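Local coordinates for protein glycerol-3-phosphate dehydrogenase [NAD(+)] 1 (Saccharomyces cerevisiae, PDB 4FGW) that catalyses the NAD-dependent interconversion of dihydroxyacetone phosphate and sn-glycerol 3-phosphate, supplying the glycerol with which yeast withstands hyperosmotic stress, at residues T38-G43 with I121-P126; W45-A50 with V68-F73; I85-H90 with N104-P109. One frame throughout, in Å; residues are numbered along the deposited sequence.

Contact 1 (T38-G43 with I121-P126); sequences TVIGSG and IVFNIP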
loop_
_atom_site.group_PDB
_atom_site.type_symbol
_atom_site.label_atom_id
_atom_site.label_comp_id
_atom_site.label_asym_id
_atom_site.label_seq_id
_atom_site.Cartn_x
_atom_site.Cartn_y
_atom_site.Cartn_z
ATOM N N THR A 38 -1.729 -17.420 -29.371
ATOM C CA THR A 38 -1.870 -18.739 -28.753
ATOM C C THR A 38 -1.547 -18.656 -27.260
ATOM O O THR A 38 -0.552 -18.044 -26.865
ATOM C CB THR A 38 -1.043 -19.809 -29.496
ATOM O OG1 THR A 38 -1.530 -19.935 -30.835
ATOM C CG2 THR A 38 -1.079 -21.181 -28.811
ATOM N N VAL A 39 -2.396 -19.287 -26.442
ATOM C CA VAL A 39 -2.235 -19.373 -24.993
ATOM C C VAL A 39 -1.837 -20.813 -24.635
ATOM O O VAL A 39 -2.559 -21.756 -24.972
ATOM C CB VAL A 39 -3.507 -18.902 -24.233
ATOM C CG1 VAL A 39 -3.333 -19.020 -22.716
ATOM C CG2 VAL A 39 -3.874 -17.475 -24.615
ATOM N N ILE A 40 -0.675 -20.979 -23.984
ATOM C CA ILE A 40 -0.197 -22.289 -23.520
ATOM C C ILE A 40 -0.598 -22.354 -22.037
ATOM O O ILE A 40 0.075 -21.730 -21.207
ATOM C CB ILE A 40 1.345 -22.450 -23.735
ATOM C CG1 ILE A 40 1.801 -22.174 -25.203
ATOM C CG2 ILE A 40 1.865 -23.798 -23.207
ATOM C CD1 ILE A 40 1.183 -23.013 -26.340
ATOM N N GLY A 41 -1.718 -23.016 -21.722
ATOM C CA GLY A 41 -2.182 -23.060 -20.340
ATOM C C GLY A 41 -3.344 -23.948 -19.968
ATOM O O GLY A 41 -3.155 -24.965 -19.284
ATOM N N SER A 42 -4.567 -23.504 -20.323
ATOM C CA SER A 42 -5.850 -24.204 -20.095
ATOM C C SER A 42 -6.402 -24.360 -18.666
ATOM O O SER A 42 -7.558 -24.758 -18.509
ATOM C CB SER A 42 -5.942 -25.511 -20.880
ATOM O OG SER A 42 -5.147 -26.547 -20.327
ATOM N N GLY A 43 -5.616 -24.021 -17.651
ATOM C CA GLY A 43 -6.067 -24.077 -16.262
ATOM C C GLY A 43 -6.927 -22.882 -15.882
ATOM O O GLY A 43 -7.564 -22.270 -16.746
ATOM N N ILE A 121 2.790 -15.665 -28.156
ATOM C CA ILE A 121 2.554 -16.786 -27.241
ATOM C C ILE A 121 2.349 -16.234 -25.828
ATOM O O ILE A 121 3.183 -15.474 -25.331
ATOM C CB ILE A 121 3.627 -17.920 -27.282
ATOM C CG1 ILE A 121 3.727 -18.562 -28.681
ATOM C CG2 ILE A 121 3.312 -18.999 -26.228
ATOM C CD1 ILE A 121 4.913 -19.532 -28.887
ATOM N N VAL A 122 1.230 -16.610 -25.194
ATOM C CA VAL A 122 0.915 -16.207 -23.822
ATOM C C VAL A 122 1.108 -17.471 -22.969
ATOM O O VAL A 122 0.339 -18.424 -23.106
ATOM C CB VAL A 122 -0.503 -15.588 -23.683
ATOM C CG1 VAL A 122 -0.768 -15.142 -22.248
ATOM C CG2 VAL A 122 -0.695 -14.422 -24.647
ATOM N N PHE A 123 2.189 -17.526 -22.170
ATOM C CA PHE A 123 2.457 -18.697 -21.328
ATOM C C PHE A 123 1.694 -18.547 -20.034
ATOM O O PHE A 123 1.839 -17.537 -19.340
ATOM C CB PHE A 123 3.954 -18.862 -21.047
ATOM C CG PHE A 123 4.773 -19.241 -22.251
ATOM C CD1 PHE A 123 5.418 -18.267 -23.006
ATOM C CD2 PHE A 123 4.914 -20.574 -22.627
ATOM C CE1 PHE A 123 6.194 -18.625 -24.111
ATOM C CE2 PHE A 123 5.686 -20.927 -23.734
ATOM C CZ PHE A 123 6.326 -19.952 -24.464
ATOM N N ASN A 124 0.850 -19.529 -19.730
ATOM C CA ASN A 124 0.040 -19.519 -18.518
ATOM C C ASN A 124 -0.168 -20.938 -17.967
ATOM O O ASN A 124 -1.289 -21.452 -17.903
ATOM C CB ASN A 124 -1.274 -18.756 -18.747
ATOM C CG ASN A 124 -1.886 -18.187 -17.497
ATOM O OD1 ASN A 124 -2.600 -17.185 -17.545
ATOM N ND2 ASN A 124 -1.624 -18.801 -16.349
ATOM N N ILE A 125 0.908 -21.528 -17.457
ATOM C CA ILE A 125 0.893 -22.866 -16.865
ATOM C C ILE A 125 1.625 -22.835 -15.550
ATOM O O ILE A 125 2.389 -21.933 -15.336
ATOM C CB ILE A 125 1.632 -23.922 -17.744
ATOM C CG1 ILE A 125 3.124 -23.670 -17.736
ATOM C CG2 ILE A 125 1.133 -23.941 -19.140
ATOM C CD1 ILE A 125 3.602 -23.061 -18.959
ATOM N N PRO A 126 1.430 -23.824 -14.682
ATOM C CA PRO A 126 2.154 -23.801 -13.398
ATOM C C PRO A 126 3.667 -23.957 -13.625
ATOM O O PRO A 126 4.103 -24.618 -14.571
ATOM C CB PRO A 126 1.576 -25.000 -12.629
ATOM C CG PRO A 126 0.351 -25.408 -13.369
ATOM C CD PRO A 126 0.577 -25.025 -14.790
#
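Ile40 and Val122 sit on neighbouring parallel strands, 35-40 and 120-123, joined edge to edge by a ladder of backbone hydrogen bonds. Val122 N donates to Thr38 O at 2.8 Å, Ile40 N to Val122 O at 2.9 Å, and Asn124 N to Ile40 O at 2.8 Å, so the last rung falls just as the chains leave the strands. Val39 and Val122 lie side by side on one face of the sheet, turned toward helix 44-59; Ile40, Ile121 and Phe123 take the other.

On that second face Ile40 can be traced outward from CB. Its CB approaches Phe123 CD2 obliquely at 4.2 Å. With CG1 anti to the carbonyl carbon (chi1 -54°), that branch reaches Ile121 CG2 at 3.7 Å, while CG2, on the other branch, meets Ile125 CG2 at 4.1 Å. The tip, CD1, comes up against Trp71, on the strand flanking Ile40 on its other side. Helices 111-115 and 130-137 cover this face through Leu111 and Ile133.

At the strand ends the backbones stay close: Gly41 CA is 3.1 Å from Asn124 O, and a CB on Gly41 would run into that oxygen. Gly41 opens the glycine-rich turn of a Rossmann fold, which by similarity binds NAD(+). The chemistry is therefore backbone polar bonding inside a hydrocarbon shell, with no charged side chain taking part, which suits a central strand pair whose ends lead into the cofactor site.

Contact 2 (W45-A50 with V68-F73); sequences WGTTIA and VQMWVF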
loop_
_atom_site.group_PDB
_atom_site.type_symbol
_atom_site.label_atom_id
_atom_site.label_comp_id
_atom_site.label_asym_id
_atom_site.label_seq_id
_atom_site.Cartn_x
_atom_site.Cartn_y
_atom_site.Cartn_z
ATOM N N TRP A 45 -6.089 -19.659 -14.596
ATOM C CA TRP A 45 -5.527 -18.444 -15.146
ATOM C C TRP A 45 -5.375 -18.501 -16.658
ATOM O O TRP A 45 -5.633 -17.502 -17.331
ATOM C CB TRP A 45 -4.212 -18.110 -14.415
ATOM C CG TRP A 45 -3.705 -16.692 -14.518
ATOM C CD1 TRP A 45 -2.399 -16.299 -14.483
ATOM C CD2 TRP A 45 -4.482 -15.483 -14.583
ATOM N NE1 TRP A 45 -2.312 -14.927 -14.541
ATOM C CE2 TRP A 45 -3.574 -14.401 -14.601
ATOM C CE3 TRP A 45 -5.859 -15.207 -14.650
ATOM C CZ2 TRP A 45 -3.995 -13.071 -14.683
ATOM C CZ3 TRP A 45 -6.277 -13.887 -14.703
ATOM C CH2 TRP A 45 -5.352 -12.837 -14.705
ATOM N N GLY A 46 -5.007 -19.674 -17.171
ATOM C CA GLY A 46 -4.840 -19.943 -18.594
ATOM C C GLY A 46 -6.093 -19.718 -19.415
ATOM O O GLY A 46 -6.034 -19.035 -20.441
ATOM N N THR A 47 -7.237 -20.290 -18.964
ATOM C CA THR A 47 -8.542 -20.163 -19.636
ATOM C C THR A 47 -9.046 -18.722 -19.551
ATOM O O THR A 47 -9.581 -18.198 -20.530
ATOM C CB THR A 47 -9.559 -21.165 -19.064
ATOM O OG1 THR A 47 -8.953 -22.447 -18.974
ATOM C CG2 THR A 47 -10.828 -21.259 -19.892
ATOM N N THR A 48 -8.867 -18.093 -18.376
ATOM C CA THR A 48 -9.265 -16.718 -18.100
ATOM C C THR A 48 -8.514 -15.745 -19.017
ATOM O O THR A 48 -9.156 -14.938 -19.688
ATOM C CB THR A 48 -9.105 -16.408 -16.602
ATOM O OG1 THR A 48 -9.811 -17.389 -15.838
ATOM C CG2 THR A 48 -9.609 -15.031 -16.243
ATOM N N ILE A 49 -7.173 -15.850 -19.078
ATOM C CA ILE A 49 -6.374 -14.981 -19.937
ATOM C C ILE A 49 -6.677 -15.174 -21.426
ATOM O O ILE A 49 -6.665 -14.201 -22.180
ATOM C CB ILE A 49 -4.866 -14.937 -19.549
ATOM C CG1 ILE A 49 -4.334 -13.492 -19.526
ATOM C CG2 ILE A 49 -3.992 -15.840 -20.415
ATOM C CD1 ILE A 49 -4.683 -12.689 -18.276
ATOM N N ALA A 50 -7.027 -16.416 -21.819
ATOM C CA ALA A 50 -7.401 -16.795 -23.180
ATOM C C ALA A 50 -8.760 -16.197 -23.568
ATOM O O ALA A 50 -8.970 -15.880 -24.738
ATOM C CB ALA A 50 -7.435 -18.303 -23.299
ATOM N N VAL A 68 -8.229 -17.459 -31.542
ATOM C CA VAL A 68 -7.173 -17.645 -30.553
ATOM C C VAL A 68 -7.150 -19.096 -30.158
ATOM O O VAL A 68 -8.172 -19.661 -29.813
ATOM C CB VAL A 68 -7.379 -16.787 -29.276
ATOM C CG1 VAL A 68 -6.504 -17.279 -28.155
ATOM C CG2 VAL A 68 -7.080 -15.351 -29.549
ATOM N N GLN A 69 -5.965 -19.683 -30.231
ATOM C CA GLN A 69 -5.721 -21.086 -29.913
ATOM C C GLN A 69 -5.287 -21.228 -28.448
ATOM O O GLN A 69 -4.535 -20.395 -27.940
ATOM C CB GLN A 69 -4.656 -21.661 -30.846
ATOM C CG GLN A 69 -4.879 -23.134 -31.187
ATOM C CD GLN A 69 -5.918 -23.423 -32.257
ATOM O OE1 GLN A 69 -6.388 -24.556 -32.392
ATOM N NE2 GLN A 69 -6.292 -22.428 -33.056
ATOM N N MET A 70 -5.785 -22.261 -27.764
ATOM C CA MET A 70 -5.419 -22.531 -26.380
ATOM C C MET A 70 -4.972 -23.974 -26.247
ATOM O O MET A 70 -5.768 -24.883 -26.498
ATOM C CB MET A 70 -6.567 -22.210 -25.408
ATOM C CG MET A 70 -6.206 -22.474 -23.948
ATOM S SD MET A 70 -7.490 -22.071 -22.747
ATOM C CE MET A 70 -8.714 -23.300 -23.126
ATOM N N TRP A 71 -3.698 -24.187 -25.859
ATOM C CA TRP A 71 -3.193 -25.539 -25.670
ATOM C C TRP A 71 -3.764 -26.154 -24.398
ATOM O O TRP A 71 -3.528 -25.656 -23.296
ATOM C CB TRP A 71 -1.658 -25.637 -25.710
ATOM C CG TRP A 71 -1.182 -27.040 -25.445
ATOM C CD1 TRP A 71 -1.345 -28.126 -26.256
ATOM C CD2 TRP A 71 -0.613 -27.536 -24.224
ATOM N NE1 TRP A 71 -0.852 -29.254 -25.644
ATOM C CE2 TRP A 71 -0.400 -28.923 -24.392
ATOM C CE3 TRP A 71 -0.243 -26.935 -23.005
ATOM C CZ2 TRP A 71 0.171 -29.720 -23.394
ATOM C CZ3 TRP A 71 0.326 -27.725 -22.018
ATOM C CH2 TRP A 71 0.533 -29.100 -22.217
ATOM N N VAL A 72 -4.521 -27.242 -24.575
ATOM C CA VAL A 72 -5.146 -27.994 -23.490
ATOM C C VAL A 72 -4.512 -29.384 -23.438
ATOM O O VAL A 72 -4.551 -30.102 -24.436
ATOM C CB VAL A 72 -6.694 -28.082 -23.652
ATOM C CG1 VAL A 72 -7.343 -28.762 -22.446
ATOM C CG2 VAL A 72 -7.319 -26.709 -23.898
ATOM N N PHE A 73 -3.921 -29.757 -22.282
ATOM C CA PHE A 73 -3.354 -31.089 -22.086
ATOM C C PHE A 73 -4.569 -32.017 -22.024
ATOM O O PHE A 73 -5.392 -31.881 -21.116
ATOM C CB PHE A 73 -2.505 -31.168 -20.797
ATOM C CG PHE A 73 -1.873 -32.524 -20.563
ATOM C CD1 PHE A 73 -0.640 -32.842 -21.120
ATOM C CD2 PHE A 73 -2.522 -33.493 -19.802
ATOM C CE1 PHE A 73 -0.068 -34.102 -20.919
ATOM C CE2 PHE A 73 -1.950 -34.753 -19.604
ATOM C CZ PHE A 73 -0.726 -35.050 -20.162
#
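In the first beta-alpha-beta unit of the Rossmann fold, helix 44-59, which follows the glycine-rich turn, lies over strand 67-71, and Met70 of the strand fills the join by reaching Thr47 and Ala50. The short helix and strand axes run antiparallel, at 178°, and approach to 9.7 Å, a gap that strand side chains, above all Met70, span.

Met70 is extended as far as its sulphur, with CG anti to the backbone N and chi2 at 178°, and bends only at the terminal methyl. There SD rests against two residues about one turn apart: it is 3.8 Å from Thr47 CA and also 3.8 Å from Ala50 CB. Gly46 O approaches the same sulphur at 4.1 Å, although that carbonyl is already engaged within the helix by Ala50 N. Val68, two residues earlier on the strand, adds a looser touch, its CG1 lying 4.4 Å from Ala50 O. Small residues on this side of the helix let the thioether in, and Leu105 of strand 105-108 closes over Ala50 and Met70 from beside them.

Trp45 and Gly46, at the start of this helix, and Phe73, just past the strand, belong by similarity to the NAD(+) site, so the packing joins two elements that carry it. Thr47 crosses Met70 obliquely, with OG1 4.1 Å from SD, and that hydroxyl finds its main polar partner inside the glycine-rich turn, hydrogen-bonded to Gly43 O.

Contact 3 (I85-H90 with N104-P109); sequences IINTRH and NLVANP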
loop_
_atom_site.group_PDB
_atom_site.type_symbol
_atom_site.label_atom_id
_atom_site.label_comp_id
_atom_site.label_asym_id
_atom_site.label_seq_id
_atom_site.Cartn_x
_atom_site.Cartn_y
_atom_site.Cartn_z
ATOM N N ILE A 85 -15.379 -30.295 -25.485
ATOM C CA ILE A 85 -16.368 -29.728 -24.554
ATOM C C ILE A 85 -16.278 -28.188 -24.659
ATOM O O ILE A 85 -17.309 -27.508 -24.696
ATOM C CB ILE A 85 -16.136 -30.258 -23.096
ATOM C CG1 ILE A 85 -16.530 -31.755 -22.981
ATOM C CG2 ILE A 85 -16.877 -29.406 -22.038
ATOM C CD1 ILE A 85 -15.835 -32.542 -21.839
ATOM N N ILE A 86 -15.037 -27.664 -24.752
ATOM C CA ILE A 86 -14.733 -26.238 -24.906
ATOM C C ILE A 86 -15.119 -25.761 -26.324
ATOM O O ILE A 86 -15.705 -24.690 -26.460
ATOM C CB ILE A 86 -13.250 -25.928 -24.512
ATOM C CG1 ILE A 86 -13.031 -26.131 -22.994
ATOM C CG2 ILE A 86 -12.806 -24.518 -24.944
ATOM C CD1 ILE A 86 -11.643 -26.624 -22.596
ATOM N N ASN A 87 -14.845 -26.571 -27.370
ATOM C CA ASN A 87 -15.190 -26.209 -28.754
ATOM C C ASN A 87 -16.695 -26.375 -29.075
ATOM O O ASN A 87 -17.043 -26.780 -30.169
ATOM C CB ASN A 87 -14.277 -26.933 -29.754
ATOM C CG ASN A 87 -12.805 -26.598 -29.615
ATOM O OD1 ASN A 87 -12.408 -25.543 -29.103
ATOM N ND2 ASN A 87 -11.954 -27.504 -30.067
ATOM N N THR A 88 -17.563 -25.950 -28.124
ATOM C CA THR A 88 -19.036 -25.983 -28.022
ATOM C C THR A 88 -19.448 -27.069 -26.999
ATOM O O THR A 88 -19.013 -28.212 -27.167
ATOM C CB THR A 88 -19.794 -25.838 -29.375
ATOM O OG1 THR A 88 -20.804 -24.832 -29.258
ATOM C CG2 THR A 88 -20.397 -27.153 -29.892
ATOM N N ARG A 89 -20.116 -26.727 -25.857
ATOM C CA ARG A 89 -20.789 -25.480 -25.457
ATOM C C ARG A 89 -19.974 -24.304 -24.861
ATOM O O ARG A 89 -20.560 -23.451 -24.185
ATOM C CB ARG A 89 -22.006 -25.808 -24.573
ATOM C CG ARG A 89 -23.294 -26.011 -25.354
ATOM C CD ARG A 89 -24.332 -24.980 -24.956
ATOM N NE ARG A 89 -25.520 -25.037 -25.808
ATOM C CZ ARG A 89 -26.655 -24.392 -25.554
ATOM N NH1 ARG A 89 -26.775 -23.650 -24.459
ATOM N NH2 ARG A 89 -27.681 -24.492 -26.387
ATOM N N HIS A 90 -18.661 -24.225 -25.148
ATOM C CA HIS A 90 -17.763 -23.141 -24.719
ATOM C C HIS A 90 -17.645 -22.922 -23.201
ATOM O O HIS A 90 -17.922 -21.830 -22.688
ATOM C CB HIS A 90 -18.017 -21.835 -25.503
ATOM C CG HIS A 90 -17.992 -22.008 -26.990
ATOM N ND1 HIS A 90 -16.814 -21.901 -27.707
ATOM C CD2 HIS A 90 -19.001 -22.285 -27.846
ATOM C CE1 HIS A 90 -17.144 -22.111 -28.971
ATOM N NE2 HIS A 90 -18.450 -22.339 -29.102
ATOM N N ASN A 104 -14.464 -17.672 -30.603
ATOM C CA ASN A 104 -13.184 -17.715 -31.273
ATOM C C ASN A 104 -12.054 -18.256 -30.436
ATOM O O ASN A 104 -10.909 -18.253 -30.846
ATOM C CB ASN A 104 -12.817 -16.320 -31.740
ATOM C CG ASN A 104 -13.226 -15.253 -30.764
ATOM O OD1 ASN A 104 -14.212 -15.380 -30.066
ATOM N ND2 ASN A 104 -12.464 -14.192 -30.719
ATOM N N LEU A 105 -12.385 -18.696 -29.242
ATOM C CA LEU A 105 -11.427 -19.346 -28.355
ATOM C C LEU A 105 -11.501 -20.852 -28.598
ATOM O O LEU A 105 -12.425 -21.519 -28.120
ATOM C CB LEU A 105 -11.683 -18.980 -26.879
ATOM C CG LEU A 105 -10.775 -19.607 -25.801
ATOM C CD1 LEU A 105 -9.292 -19.488 -26.159
ATOM C CD2 LEU A 105 -11.041 -18.983 -24.442
ATOM N N VAL A 106 -10.537 -21.372 -29.380
ATOM C CA VAL A 106 -10.461 -22.778 -29.772
ATOM C C VAL A 106 -9.410 -23.541 -28.962
ATOM O O VAL A 106 -8.249 -23.134 -28.915
ATOM C CB VAL A 106 -10.282 -22.941 -31.313
ATOM C CG1 VAL A 106 -10.059 -24.400 -31.710
ATOM C CG2 VAL A 106 -11.477 -22.367 -32.067
ATOM N N ALA A 107 -9.835 -24.656 -28.339
ATOM C CA ALA A 107 -8.990 -25.550 -27.552
ATOM C C ALA A 107 -8.225 -26.497 -28.491
ATOM O O ALA A 107 -8.806 -27.017 -29.448
ATOM C CB ALA A 107 -9.850 -26.349 -26.587
ATOM N N ASN A 108 -6.939 -26.713 -28.207
ATOM C CA ASN A 108 -6.089 -27.572 -29.024
ATOM C C ASN A 108 -5.290 -28.572 -28.170
ATOM O O ASN A 108 -4.566 -28.147 -27.268
ATOM C CB ASN A 108 -5.165 -26.738 -29.914
ATOM C CG ASN A 108 -4.724 -27.468 -31.158
ATOM O OD1 ASN A 108 -4.131 -28.553 -31.103
ATOM N ND2 ASN A 108 -5.017 -26.895 -32.315
ATOM N N PRO A 109 -5.387 -29.894 -28.443
ATOM C CA PRO A 109 -4.633 -30.857 -27.623
ATOM C C PRO A 109 -3.161 -31.015 -28.009
ATOM O O PRO A 109 -2.382 -31.557 -27.217
ATOM C CB PRO A 109 -5.413 -32.161 -27.797
ATOM C CG PRO A 109 -6.052 -32.042 -29.140
ATOM C CD PRO A 109 -6.206 -30.577 -29.469
#
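Asn87 lays its side-chain amide against the backbone of Ala107 and is gripped twice. Ala107 N donates to Asn87 OD1 at 2.8 Å, in the plane of the amide carbonyl and on a lone pair; Asn87 ND2 returns a nearly straight bond (170°) to Ala107 O at 3.2 Å, also in plane. The two bonds together fix the rotation of the amide. Val106 CG1 lies 3.7 Å from Asn87 OD1, and Ile86 CG2 packs on Ala107 CB at 3.8 Å. An alanine in place of Asn87 would probably leave both Ala107 N and Ala107 O without the partners described here and open a gap beside Val106.

Further out, Glu84 OE1 takes a weak second bond from ND2. Asn87 is where the chain quits helix 82-86, and Thr88 N bonds back to Ile86 O at 2.8 Å. The His90 ring lies with one face against this turn, Thr88 N being over its centre.

Val106 and Asn108 bond by their backbones to strand 67-71, whereas Ala107 turns its N and O to the outer side. A side chain thus pairs with the edge strand of the sheet, tying helix to strand in a beta-alpha-beta unit of the Rossmann fold.

In the fold
All three contacts lie in the parallel part of one mixed sheet, moving from its middle to its rim. Contact 1 joins two central strands and contact 2 sets a helix on the next strand; both are buried and their centres lie about 5 Å apart. Contact 3, its centre about 10 Å from that of contact 2, is partly buried at the edge strand. The chemistry shifts along the way: backbone bonds in contact 1, apolar side-chain packing in contact 2, a side-chain amide meeting backbone in contact 3. Strand 67-71 connects them, with Val39 paired to Gln69 and Trp71 on one side and Met70 to Asn108 on the other. Contacts 1 and 2 hold residues of the probable NAD(+) site; contact 3 holds none.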